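Local coordinates for protein SaTIE-TED (Staphylococcus aureus, PDB 6FX6) that is of unknown function but, as a thioester domain of an LPXTG-anchored surface protein, probably takes part in attaching the bacterium to host surfaces, at residues A[53-56]-A[57-60]; A[72-75]-A[76-80]; A[102-105]-A[106-110]; A[170-173]-A[174-177]; A[178-182]-A[183-187]. All coordinates share one frame; numbering follows the deposited sequence.

Contact 1 (A[53-56]-A[57-60]); sequences EAAI and GAVH
His60 sets its ring edge against Ala55 by two torsions: chi1 of -66° keeps CG beside its own backbone N, and chi2 of 54° turns the ring back along the chain. Three oxygens then lie round the ring edge, close to its plane. His60 ND1 donates to Ala58 O at 2.8 Å with a bent N-H...O angle of 136°. That donor stands well above the plane of the Ala58 carbonyl. His60 CE1 comes to 3.3 Å from Ala55 O. His60 NE2 is 2.7 Å from a water, which in turn accepts a bond from Ala55 N at 2.8 Å. The ring thus spans both ends of a type II beta turn running from Ala55 to Ala58. Ala58 N closes this turn on Ala55 O at 3.2 Å. Gly57 takes the positive-phi corner, a position that favours glycine. The two alanine methyls pack across the mouth of the turn, Ala55 CB to Ala58 CB at 3.9 Å. The Ile56 side chain packs on Leu8 and Val10 of strand 5-13 and on Phe38 of strand 30-40. Backbone bonds from Gly57 and Ala58 to Leu8 fasten the turn to strand 5-13. Because His60 ND1 donates to a carbonyl, it carries a proton. With NE2 held by the water, both ring nitrogens have partners and the rotation of the buried imidazole is fixed.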
loop_
_atom_site.group_PDB
_atom_site.type_symbol
_atom_site.label_atom_id
_atom_site.label_comp_id
_atom_site.label_asym_id
_atom_site.label_seq_id
_atom_site.Cartn_x
_atom_site.Cartn_y
_atom_site.Cartn_z
ATOM N N GLU A 53 2.018 6.446 -23.633
ATOM C CA GLU A 53 2.454 7.746 -23.113
ATOM C C GLU A 53 1.324 8.434 -22.341
ATOM O O GLU A 53 0.168 8.404 -22.768
ATOM C CB GLU A 53 2.965 8.646 -24.256
ATOM C CG GLU A 53 1.910 9.420 -25.058
ATOM C CD GLU A 53 0.864 8.544 -25.752
ATOM O OE1 GLU A 53 1.177 7.387 -26.122
ATOM O OE2 GLU A 53 -0.283 9.014 -25.923
ATOM N N ALA A 54 1.666 9.057 -21.215
ATOM C CA ALA A 54 0.704 9.820 -20.418
ATOM C C ALA A 54 0.469 11.214 -21.017
ATOM O O ALA A 54 1.360 11.771 -21.666
ATOM C CB ALA A 54 1.184 9.934 -18.977
ATOM N N ALA A 55 -0.730 11.761 -20.789
ATOM C CA ALA A 55 -1.103 13.107 -21.251
ATOM C C ALA A 55 -0.839 14.145 -20.160
ATOM O O ALA A 55 -1.760 14.597 -19.475
ATOM C CB ALA A 55 -2.566 13.134 -21.672
ATOM N N ILE A 56 0.430 14.521 -20.017
ATOM C CA ILE A 56 0.866 15.491 -19.009
ATOM C C ILE A 56 0.162 16.829 -19.222
ATOM O O ILE A 56 0.049 17.300 -20.349
ATOM C CB ILE A 56 2.403 15.732 -19.056
ATOM C CG1 ILE A 56 3.190 14.451 -18.727
ATOM C CG2 ILE A 56 2.823 16.872 -18.123
ATOM C CD1 ILE A 56 2.828 13.803 -17.415
ATOM N N GLY A 57 -0.318 17.418 -18.127
ATOM C CA GLY A 57 -0.979 18.719 -18.149
ATOM C C GLY A 57 -2.448 18.704 -18.534
ATOM O O GLY A 57 -3.095 19.754 -18.516
ATOM N N ALA A 58 -2.984 17.527 -18.869
ATOM C CA ALA A 58 -4.363 17.399 -19.337
ATOM C C ALA A 58 -5.279 17.005 -18.190
ATOM O O ALA A 58 -4.853 16.356 -17.227
ATOM C CB ALA A 58 -4.454 16.369 -20.454
ATOM N N VAL A 59 -6.545 17.387 -18.328
ATOM C CA VAL A 59 -7.587 17.068 -17.361
ATOM C C VAL A 59 -7.992 15.601 -17.540
ATOM O O VAL A 59 -8.385 15.195 -18.633
ATOM C CB VAL A 59 -8.825 17.980 -17.553
ATOM C CG1 VAL A 59 -9.954 17.586 -16.603
ATOM C CG2 VAL A 59 -8.441 19.444 -17.362
ATOM N N HIS A 60 -7.874 14.819 -16.470
ATOM C CA HIS A 60 -8.282 13.412 -16.452
ATOM C C HIS A 60 -9.555 13.261 -15.638
ATOM O O HIS A 60 -9.879 14.123 -14.818
ATOM C CB HIS A 60 -7.188 12.537 -15.829
ATOM C CG HIS A 60 -5.922 12.488 -16.625
ATOM N ND1 HIS A 60 -5.237 13.622 -17.007
ATOM C CD2 HIS A 60 -5.204 11.439 -17.096
ATOM C CE1 HIS A 60 -4.160 13.274 -17.686
ATOM N NE2 HIS A 60 -4.112 11.954 -17.749
HETATM O O HOH W 1 -2.535 10.316 -19.196
#

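Contact 2 (A[72-75]-A[76-80]); sequences QALR and NKLTM
Gln72 and Asn76 run side by side and point the same way, one helical turn apart. Their amide planes are almost parallel, 2° apart. The aliphatic part of Gln72 lies alongside Asn76, and both side chains touch Phe226. Leu74 and Leu78 cross at a slant on another side of the helix. Leu74 CG meets Leu78 CD1 at 3.9 Å. Leu74 reaches forward because its CG lies opposite the backbone N, with chi1 at 179°. These residues form the first two turns of helix 72-87 in the thioester domain. The i to i+4 backbone bonds are regular, from Asn76 N to Gln72 O at 2.7 Å through to Thr79 N to Arg75 O at 3.2 Å. Arg75 bends at chi3 (-48°) and folds back over the start of the helix. Gln72 CA lies 3.5 Å above one face of the Arg75 guanidinium, offset toward its rim. Arg75 NH1 makes a hydrogen bond to Phe69 O, just before the helix. Thr79 turns its hydroxyl back to the preceding turn, with Thr79 OG1 donating to Asn76 O at 2.7 Å. That carbonyl also accepts from Met80 N, so two donors grip one oxygen.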
loop_
_atom_site.group_PDB
_atom_site.type_symbol
_atom_site.label_atom_id
_atom_site.label_comp_id
_atom_site.label_asym_id
_atom_site.label_seq_id
_atom_site.Cartn_x
_atom_site.Cartn_y
_atom_site.Cartn_z
ATOM N N GLN A 72 -9.329 -8.762 -8.014
ATOM C CA GLN A 72 -9.117 -8.062 -6.740
ATOM C C GLN A 72 -7.721 -8.299 -6.154
ATOM O O GLN A 72 -7.141 -7.386 -5.571
ATOM C CB GLN A 72 -10.204 -8.447 -5.718
ATOM C CG GLN A 72 -10.126 -7.667 -4.406
ATOM C CD GLN A 72 -11.410 -7.686 -3.589
ATOM O OE1 GLN A 72 -12.315 -8.490 -3.823
ATOM N NE2 GLN A 72 -11.487 -6.791 -2.613
ATOM N N ALA A 73 -7.190 -9.512 -6.305
ATOM C CA ALA A 73 -5.830 -9.828 -5.847
ATOM C C ALA A 73 -4.782 -8.951 -6.533
ATOM O O ALA A 73 -3.821 -8.519 -5.894
ATOM C CB ALA A 73 -5.515 -11.302 -6.068
ATOM N N LEU A 74 -4.978 -8.689 -7.826
ATOM C CA LEU A 74 -4.136 -7.752 -8.574
ATOM C C LEU A 74 -4.308 -6.321 -8.052
ATOM O O LEU A 74 -3.316 -5.651 -7.764
ATOM C CB LEU A 74 -4.448 -7.819 -10.077
ATOM C CG LEU A 74 -3.680 -6.885 -11.022
ATOM C CD1 LEU A 74 -2.174 -7.035 -10.858
ATOM C CD2 LEU A 74 -4.086 -7.143 -12.467
ATOM N N ARG A 75 -5.557 -5.865 -7.925
ATOM C CA ARG A 75 -5.847 -4.534 -7.369
ATOM C C ARG A 75 -5.213 -4.344 -5.994
ATOM O O ARG A 75 -4.621 -3.300 -5.725
ATOM C CB ARG A 75 -7.352 -4.281 -7.249
ATOM C CG ARG A 75 -8.050 -3.915 -8.548
ATOM C CD ARG A 75 -9.351 -3.166 -8.277
ATOM N NE ARG A 75 -10.180 -3.815 -7.258
ATOM C CZ ARG A 75 -10.952 -4.888 -7.448
ATOM N NH1 ARG A 75 -11.036 -5.488 -8.638
ATOM N NH2 ARG A 75 -11.653 -5.380 -6.427
ATOM N N ASN A 76 -5.352 -5.357 -5.141
ATOM C CA ASN A 76 -4.694 -5.381 -3.831
ATOM C C ASN A 76 -3.191 -5.266 -3.969
ATOM O O ASN A 76 -2.591 -4.390 -3.362
ATOM C CB ASN A 76 -5.031 -6.661 -3.041
ATOM C CG ASN A 76 -6.203 -6.476 -2.096
ATOM O OD1 ASN A 76 -7.214 -7.173 -2.198
ATOM N ND2 ASN A 76 -6.066 -5.536 -1.160
ATOM N N LYS A 77 -2.593 -6.127 -4.789
ATOM C CA LYS A 77 -1.134 -6.138 -4.945
ATOM C C LYS A 77 -0.598 -4.798 -5.470
ATOM O O LYS A 77 0.401 -4.291 -4.961
ATOM C CB LYS A 77 -0.670 -7.302 -5.830
ATOM C CG LYS A 77 0.786 -7.688 -5.609
ATOM C CD LYS A 77 1.066 -9.135 -6.004
ATOM C CE LYS A 77 2.425 -9.600 -5.496
ATOM N NZ LYS A 77 2.614 -11.070 -5.655
ATOM N N LEU A 78 -1.279 -4.217 -6.456
ATOM C CA LEU A 78 -0.875 -2.914 -6.999
ATOM C C LEU A 78 -0.851 -1.810 -5.929
ATOM O O LEU A 78 0.060 -0.983 -5.925
ATOM C CB LEU A 78 -1.778 -2.497 -8.163
ATOM C CG LEU A 78 -1.663 -3.348 -9.436
ATOM C CD1 LEU A 78 -2.865 -3.119 -10.335
ATOM C CD2 LEU A 78 -0.376 -3.058 -10.188
ATOM N N THR A 79 -1.831 -1.817 -5.025
ATOM C CA THR A 79 -1.881 -0.838 -3.936
ATOM C C THR A 79 -0.815 -1.127 -2.870
ATOM O O THR A 79 -0.248 -0.193 -2.294
ATOM C CB THR A 79 -3.283 -0.745 -3.280
ATOM O OG1 THR A 79 -3.664 -2.011 -2.738
ATOM C CG2 THR A 79 -4.338 -0.297 -4.296
HETATM N N MSE A 80 -0.540 -2.411 -2.628
HETATM C CA MSE A 80 0.533 -2.837 -1.715
HETATM C C MSE A 80 1.884 -2.390 -2.198
HETATM O O MSE A 80 2.704 -1.909 -1.416
HETATM C CB MSE A 80 0.643 -4.363 -1.576
HETATM C CG MSE A 80 -0.581 -5.089 -1.032
HETATM SE SE MSE A 80 -0.924 -4.493 0.798
HETATM C CE MSE A 80 -2.260 -3.086 0.431
#

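Contact 3 (A[102-105]-A[106-110]); sequences MLIW and ELLGA
Glu106 N bonds to Met102 O at 3.0 Å, a helical i to i+4 link, but the pattern frays in the next residues. Leu107 N reaches Leu103 O only weakly at 3.5 Å, and also leans weakly on Ile104 O. Leu108 N has weak bonds to both Ile104 O and Trp105 O. The chain then turns through Gly109, whose phi of 101° calls for glycine. Ala110 N closes the turn on Trp105 O at 2.9 Å, with an N-H...O angle of 159°. This i to i+5 closing bond, with a positive-phi glycine, lies at the C-terminal end of helix 94-107, before strand 111-115. Ala110 CB packs under the turn against Trp105 CB at 3.7 Å. The Trp105 ring meets that of Tyr22, planes about 20° apart, and touches Pro50. Ile104 and Leu108 lie side by side and point the same way, CG2 to CD1 at 4.1 Å. Ile104 also packs on Ile81 of helix 72-87. Glu106 CG, anti to the carbonyl carbon, passes Met102 O at 3.4 Å. The chain then bends at chi2 toward its carboxylate partners: OE2 accepts from Tyr121 OH and forms a salt bridge with Lys125.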
loop_
_atom_site.group_PDB
_atom_site.type_symbol
_atom_site.label_atom_id
_atom_site.label_comp_id
_atom_site.label_asym_id
_atom_site.label_seq_id
_atom_site.Cartn_x
_atom_site.Cartn_y
_atom_site.Cartn_z
HETATM N N MSE A 102 8.496 0.286 -11.799
HETATM C CA MSE A 102 8.960 -0.877 -12.560
HETATM C C MSE A 102 8.385 -2.181 -12.060
HETATM O O MSE A 102 8.107 -3.080 -12.861
HETATM C CB MSE A 102 10.489 -0.968 -12.572
HETATM C CG MSE A 102 11.073 -0.123 -13.701
HETATM SE SE MSE A 102 13.007 0.067 -13.409
HETATM C CE MSE A 102 13.550 -1.783 -13.826
ATOM N N LEU A 103 8.208 -2.303 -10.743
ATOM C CA LEU A 103 7.602 -3.498 -10.146
ATOM C C LEU A 103 6.103 -3.592 -10.441
ATOM O O LEU A 103 5.595 -4.678 -10.726
ATOM C CB LEU A 103 7.845 -3.538 -8.630
ATOM C CG LEU A 103 7.370 -4.800 -7.887
ATOM C CD1 LEU A 103 7.851 -6.075 -8.564
ATOM C CD2 LEU A 103 7.835 -4.756 -6.438
ATOM N N ILE A 104 5.409 -2.454 -10.353
ATOM C CA ILE A 104 4.013 -2.339 -10.790
ATOM C C ILE A 104 3.888 -2.793 -12.238
ATOM O O ILE A 104 3.001 -3.578 -12.569
ATOM C CB ILE A 104 3.476 -0.891 -10.613
ATOM C CG1 ILE A 104 3.198 -0.621 -9.131
ATOM C CG2 ILE A 104 2.208 -0.646 -11.434
ATOM C CD1 ILE A 104 3.074 0.848 -8.776
ATOM N N TRP A 105 4.785 -2.307 -13.091
ATOM C CA TRP A 105 4.776 -2.677 -14.506
ATOM C C TRP A 105 5.090 -4.149 -14.780
ATOM O O TRP A 105 4.608 -4.681 -15.774
ATOM C CB TRP A 105 5.733 -1.798 -15.317
ATOM C CG TRP A 105 5.230 -0.433 -15.664
ATOM C CD1 TRP A 105 3.975 0.077 -15.466
ATOM C CD2 TRP A 105 5.972 0.586 -16.328
ATOM N NE1 TRP A 105 3.905 1.361 -15.942
ATOM C CE2 TRP A 105 5.116 1.698 -16.482
ATOM C CE3 TRP A 105 7.284 0.669 -16.808
ATOM C CZ2 TRP A 105 5.531 2.887 -17.087
ATOM C CZ3 TRP A 105 7.700 1.851 -17.406
ATOM C CH2 TRP A 105 6.824 2.947 -17.538
ATOM N N GLU A 106 5.886 -4.801 -13.930
ATOM C CA GLU A 106 6.105 -6.255 -14.050
ATOM C C GLU A 106 4.807 -7.048 -13.940
ATOM O O GLU A 106 4.636 -8.042 -14.640
ATOM C CB GLU A 106 7.102 -6.781 -13.009
ATOM C CG GLU A 106 8.549 -6.408 -13.295
ATOM C CD GLU A 106 9.566 -7.437 -12.819
ATOM O OE1 GLU A 106 9.337 -8.648 -13.027
ATOM O OE2 GLU A 106 10.613 -7.030 -12.259
ATOM N N LEU A 107 3.901 -6.603 -13.069
ATOM C CA LEU A 107 2.591 -7.245 -12.916
ATOM C C LEU A 107 1.627 -6.981 -14.071
ATOM O O LEU A 107 0.666 -7.723 -14.246
ATOM C CB LEU A 107 1.927 -6.813 -11.602
ATOM C CG LEU A 107 2.563 -7.320 -10.310
ATOM C CD1 LEU A 107 1.803 -6.728 -9.135
ATOM C CD2 LEU A 107 2.573 -8.848 -10.245
ATOM N N LEU A 108 1.872 -5.918 -14.831
ATOM C CA LEU A 108 1.042 -5.549 -15.977
ATOM C C LEU A 108 1.699 -5.860 -17.334
ATOM O O LEU A 108 1.317 -5.277 -18.355
ATOM C CB LEU A 108 0.694 -4.060 -15.881
ATOM C CG LEU A 108 0.052 -3.624 -14.563
ATOM C CD1 LEU A 108 -0.112 -2.113 -14.523
ATOM C CD2 LEU A 108 -1.286 -4.319 -14.362
ATOM N N GLY A 109 2.680 -6.766 -17.345
ATOM C CA GLY A 109 3.217 -7.333 -18.593
ATOM C C GLY A 109 4.529 -6.778 -19.129
ATOM O O GLY A 109 4.982 -7.211 -20.186
ATOM N N ALA A 110 5.152 -5.840 -18.416
ATOM C CA ALA A 110 6.435 -5.278 -18.849
ATOM C C ALA A 110 7.575 -6.275 -18.629
ATOM O O ALA A 110 7.611 -6.974 -17.612
ATOM C CB ALA A 110 6.724 -3.975 -18.127
#

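Contact 4 (A[170-173]-A[174-177]); sequences RTPS and GVNA
Pro172 and Val175 make the tight side of this turn. Pro172 CG touches Val175 CG2 at 3.9 Å. Val175 has CG1 opposite its backbone N (chi1 178°), which leaves CG2 on the side that meets the proline ring. Both residues also pack on Ala196 of strand 195-201, and Val175 reaches Ile198 as well. Val175 is therefore buried although the turn itself lies at the surface. A second apolar touch lies farther from the bend, where Thr171 CG2 meets Ala177 CB at 3.6 Å. The methyl of Thr171 faces Ala177 while its hydroxyl is directed to the backbone. With chi1 at 57°, OG1 sits between the backbone N and the carbonyl carbon. From there Thr171 OG1 gives a weak bond to Val175 O at 3.3 Å.

The polar side is looser. Val175 N closes the turn on Pro172 O, but the bond is weak, at 3.3 Å. Ser173 sits at the exposed outer corner with its CB directed away. Ser173 OG comes within 3.2 Å of Gly174 N, at an angle too poor for a hydrogen bond. Gly174 has a phi of 83°, a positive value that favours glycine. The backbone of Gly174 is tied to Asp189. Pro172 to Val175 is thus a type II beta turn with proline first and glycine third. It leads the chain from strand 168-170 of one sheet into strand 175-180 of another.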
loop_
_atom_site.group_PDB
_atom_site.type_symbol
_atom_site.label_atom_id
_atom_site.label_comp_id
_atom_site.label_asym_id
_atom_site.label_seq_id
_atom_site.Cartn_x
_atom_site.Cartn_y
_atom_site.Cartn_z
ATOM N N ARG A 170 -7.441 0.876 16.719
ATOM C CA ARG A 170 -8.821 1.341 16.889
ATOM C C ARG A 170 -9.471 0.555 18.022
ATOM O O ARG A 170 -9.373 -0.679 18.084
ATOM C CB ARG A 170 -9.637 1.153 15.614
ATOM C CG ARG A 170 -9.165 1.978 14.427
ATOM C CD ARG A 170 -9.082 1.131 13.163
ATOM N NE ARG A 170 -10.379 0.666 12.703
ATOM C CZ ARG A 170 -10.598 -0.348 11.856
ATOM N NH1 ARG A 170 -9.605 -1.080 11.348
ATOM N NH2 ARG A 170 -11.850 -0.644 11.527
ATOM N N THR A 171 -10.127 1.288 18.913
ATOM C CA THR A 171 -10.821 0.710 20.043
ATOM C C THR A 171 -12.141 1.442 20.211
ATOM O O THR A 171 -12.211 2.650 19.939
ATOM C CB THR A 171 -10.006 0.869 21.343
ATOM O OG1 THR A 171 -9.730 2.257 21.582
ATOM C CG2 THR A 171 -8.695 0.112 21.251
ATOM N N PRO A 172 -13.189 0.731 20.670
ATOM C CA PRO A 172 -14.403 1.447 21.037
ATOM C C PRO A 172 -14.191 2.226 22.333
ATOM O O PRO A 172 -13.208 1.997 23.042
ATOM C CB PRO A 172 -15.420 0.323 21.238
ATOM C CG PRO A 172 -14.593 -0.833 21.681
ATOM C CD PRO A 172 -13.325 -0.718 20.891
ATOM N N SER A 173 -15.110 3.137 22.630
ATOM C CA SER A 173 -15.073 3.902 23.873
ATOM C C SER A 173 -15.127 2.959 25.081
ATOM O O SER A 173 -15.808 1.929 25.044
ATOM C CB SER A 173 -16.243 4.887 23.915
ATOM O OG SER A 173 -16.146 5.728 25.043
ATOM N N GLY A 174 -14.383 3.303 26.130
ATOM C CA GLY A 174 -14.274 2.473 27.329
ATOM C C GLY A 174 -13.267 1.333 27.250
ATOM O O GLY A 174 -13.225 0.492 28.150
ATOM N N VAL A 175 -12.458 1.304 26.190
ATOM C CA VAL A 175 -11.385 0.314 26.032
ATOM C C VAL A 175 -10.078 1.051 25.757
ATOM O O VAL A 175 -10.015 1.886 24.846
ATOM C CB VAL A 175 -11.669 -0.679 24.879
ATOM C CG1 VAL A 175 -10.512 -1.668 24.700
ATOM C CG2 VAL A 175 -12.964 -1.439 25.135
ATOM N N ASN A 176 -9.055 0.749 26.559
ATOM C CA ASN A 176 -7.689 1.228 26.338
ATOM C C ASN A 176 -6.851 0.059 25.847
ATOM O O ASN A 176 -6.919 -1.035 26.407
ATOM C CB ASN A 176 -7.077 1.785 27.624
ATOM C CG ASN A 176 -7.522 3.199 27.915
ATOM O OD1 ASN A 176 -8.718 3.481 27.990
ATOM N ND2 ASN A 176 -6.560 4.100 28.090
ATOM N N ALA A 177 -6.057 0.303 24.812
ATOM C CA ALA A 177 -5.236 -0.729 24.201
ATOM C C ALA A 177 -3.899 -0.145 23.782
ATOM O O ALA A 177 -3.861 0.798 22.993
ATOM C CB ALA A 177 -5.949 -1.324 22.999
#

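Contact 5 (A[178-182]-A[183-187]); sequences KIEGN and KLIVT
Lys178 to Glu180 pair antiparallel with Lys183 to Ile185, and a type II' beta turn from Glu180 to Lys183 joins them into a tight hairpin. Lys178 and Ile185 form a hydrogen-bonded pair, with Lys178 N to Ile185 O at 2.9 Å and Ile185 N to Lys178 O at 2.7 Å. Glu180 and Lys183 form the other such pair. Glu180 N donates almost straight to Lys183 O at 3.0 Å. The return bond, Lys183 N to Glu180 O, is also 3.0 Å and closes the turn. Gly181 takes the positive-phi first corner of the turn.

Between these pairs, Ile179 and Leu184 are non-hydrogen-bonded partners on one face. Ile179 CG1 meets Leu184 CD1 at 4.2 Å. Leu184 has its CG opposite the backbone N, chi1 176°, and its CD1 swings in to 3.7 Å from Lys178 O. Ile179 CA also makes a CH...O contact with Lys183 O. On the other face stand Lys178, Glu180, Lys183 and Ile185. The Glu180 carboxylate passes Ile185 loosely, OE2 to CG1 at 4.3 Å. The two lysine chains run out away from the hairpin.

Asn182 at the turn bonds through ND2 to Asn161. Strand 183-188 is the middle strand of a three-stranded antiparallel sheet, with strand 154-157 along its other edge. Lys183 and Ile185 rest on Val155 of that strand, while Leu184 turns to Leu200 of strand 195-201 and Ile179 to Leu163 and Val166 of a loop.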
loop_
_atom_site.group_PDB
_atom_site.type_symbol
_atom_site.label_atom_id
_atom_site.label_comp_id
_atom_site.label_asym_id
_atom_site.label_seq_id
_atom_site.Cartn_x
_atom_site.Cartn_y
_atom_site.Cartn_z
ATOM N N LYS A 178 -2.815 -0.717 24.314
ATOM C CA LYS A 178 -1.447 -0.320 23.976
ATOM C C LYS A 178 -0.615 -1.555 23.630
ATOM O O LYS A 178 -0.877 -2.654 24.130
ATOM C CB LYS A 178 -0.804 0.436 25.151
ATOM C CG LYS A 178 0.524 1.097 24.799
ATOM C CD LYS A 178 1.130 1.894 25.944
ATOM C CE LYS A 178 2.507 2.410 25.545
ATOM N NZ LYS A 178 3.128 3.274 26.584
ATOM N N ILE A 179 0.393 -1.352 22.781
ATOM C CA ILE A 179 1.360 -2.387 22.411
ATOM C C ILE A 179 2.700 -2.146 23.140
ATOM O O ILE A 179 3.172 -1.011 23.254
ATOM C CB ILE A 179 1.533 -2.452 20.869
ATOM C CG1 ILE A 179 0.262 -3.048 20.242
ATOM C CG2 ILE A 179 2.751 -3.285 20.468
ATOM C CD1 ILE A 179 0.122 -2.842 18.751
ATOM N N GLU A 180 3.285 -3.230 23.643
ATOM C CA GLU A 180 4.619 -3.214 24.239
ATOM C C GLU A 180 5.333 -4.497 23.787
ATOM O O GLU A 180 5.040 -5.587 24.282
ATOM C CB GLU A 180 4.507 -3.113 25.768
ATOM C CG GLU A 180 5.748 -2.575 26.461
ATOM C CD GLU A 180 5.575 -2.380 27.966
ATOM O OE1 GLU A 180 6.560 -1.978 28.624
ATOM O OE2 GLU A 180 4.471 -2.625 28.503
ATOM N N GLY A 181 6.232 -4.365 22.811
ATOM C CA GLY A 181 6.899 -5.517 22.201
ATOM C C GLY A 181 5.913 -6.411 21.457
ATOM O O GLY A 181 5.266 -5.971 20.502
ATOM N N ASN A 182 5.785 -7.657 21.908
ATOM C CA ASN A 182 4.786 -8.590 21.365
ATOM C C ASN A 182 3.572 -8.788 22.278
ATOM O O ASN A 182 2.823 -9.750 22.108
ATOM C CB ASN A 182 5.454 -9.931 21.018
ATOM C CG ASN A 182 6.110 -9.911 19.656
ATOM O OD1 ASN A 182 5.548 -9.377 18.696
ATOM N ND2 ASN A 182 7.299 -10.498 19.558
ATOM N N LYS A 183 3.353 -7.852 23.203
ATOM C CA LYS A 183 2.233 -7.917 24.132
ATOM C C LYS A 183 1.211 -6.827 23.798
ATOM O O LYS A 183 1.580 -5.675 23.561
ATOM C CB LYS A 183 2.730 -7.756 25.570
ATOM C CG LYS A 183 3.893 -8.669 25.929
ATOM C CD LYS A 183 3.938 -8.971 27.420
ATOM C CE LYS A 183 5.114 -9.866 27.781
ATOM N NZ LYS A 183 4.920 -10.540 29.097
ATOM N N LEU A 184 -0.062 -7.213 23.754
ATOM C CA LEU A 184 -1.173 -6.277 23.655
ATOM C C LEU A 184 -1.702 -6.077 25.068
ATOM O O LEU A 184 -2.165 -7.035 25.686
ATOM C CB LEU A 184 -2.273 -6.822 22.734
ATOM C CG LEU A 184 -3.549 -5.970 22.606
ATOM C CD1 LEU A 184 -3.247 -4.611 21.994
ATOM C CD2 LEU A 184 -4.624 -6.695 21.803
ATOM N N ILE A 185 -1.620 -4.840 25.563
ATOM C CA ILE A 185 -1.976 -4.486 26.940
ATOM C C ILE A 185 -3.344 -3.806 26.911
ATOM O O ILE A 185 -3.501 -2.759 26.294
ATOM C CB ILE A 185 -0.940 -3.510 27.566
ATOM C CG1 ILE A 185 0.508 -3.986 27.345
ATOM C CG2 ILE A 185 -1.213 -3.289 29.051
ATOM C CD1 ILE A 185 0.838 -5.338 27.933
ATOM N N VAL A 186 -4.320 -4.389 27.603
ATOM C CA VAL A 186 -5.720 -3.990 27.471
ATOM C C VAL A 186 -6.391 -3.781 28.818
ATOM O O VAL A 186 -6.210 -4.579 29.736
ATOM C CB VAL A 186 -6.519 -5.065 26.712
ATOM C CG1 VAL A 186 -7.970 -4.645 26.548
ATOM C CG2 VAL A 186 -5.888 -5.338 25.356
ATOM N N THR A 187 -7.172 -2.709 28.926
ATOM C CA THR A 187 -8.107 -2.549 30.034
ATOM C C THR A 187 -9.436 -2.015 29.495
ATOM O O THR A 187 -9.454 -1.152 28.623
ATOM C CB THR A 187 -7.528 -1.675 31.175
ATOM O OG1 THR A 187 -8.473 -1.595 32.253
ATOM C CG2 THR A 187 -7.179 -0.268 30.704
#

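Contacts 1, 2 and 3 come early in the chain; contacts 4 and 5 lie together later, on the other side of its centre from contacts 1 and 3. Contacts 2 and 3 pack helix to helix: Leu78 CD2 meets Ile104 CG2 at 3.7 Å, and Lys77 CG meets Leu107 CD1 at 3.8 Å. Contact 1 stands apart, its nearest atoms about 8 Å from contact 3. Contacts 4 and 5 share strand 175-180, and Asn176 N probably bonds to Thr187 O at 2.8 Å. The centres of contacts 1 and 5 are about 48 Å apart. A bound zinc ion lies about 13 Å from the Ile56 side chain, and one about 12 Å from that of Trp105, too far for either to be a ligand.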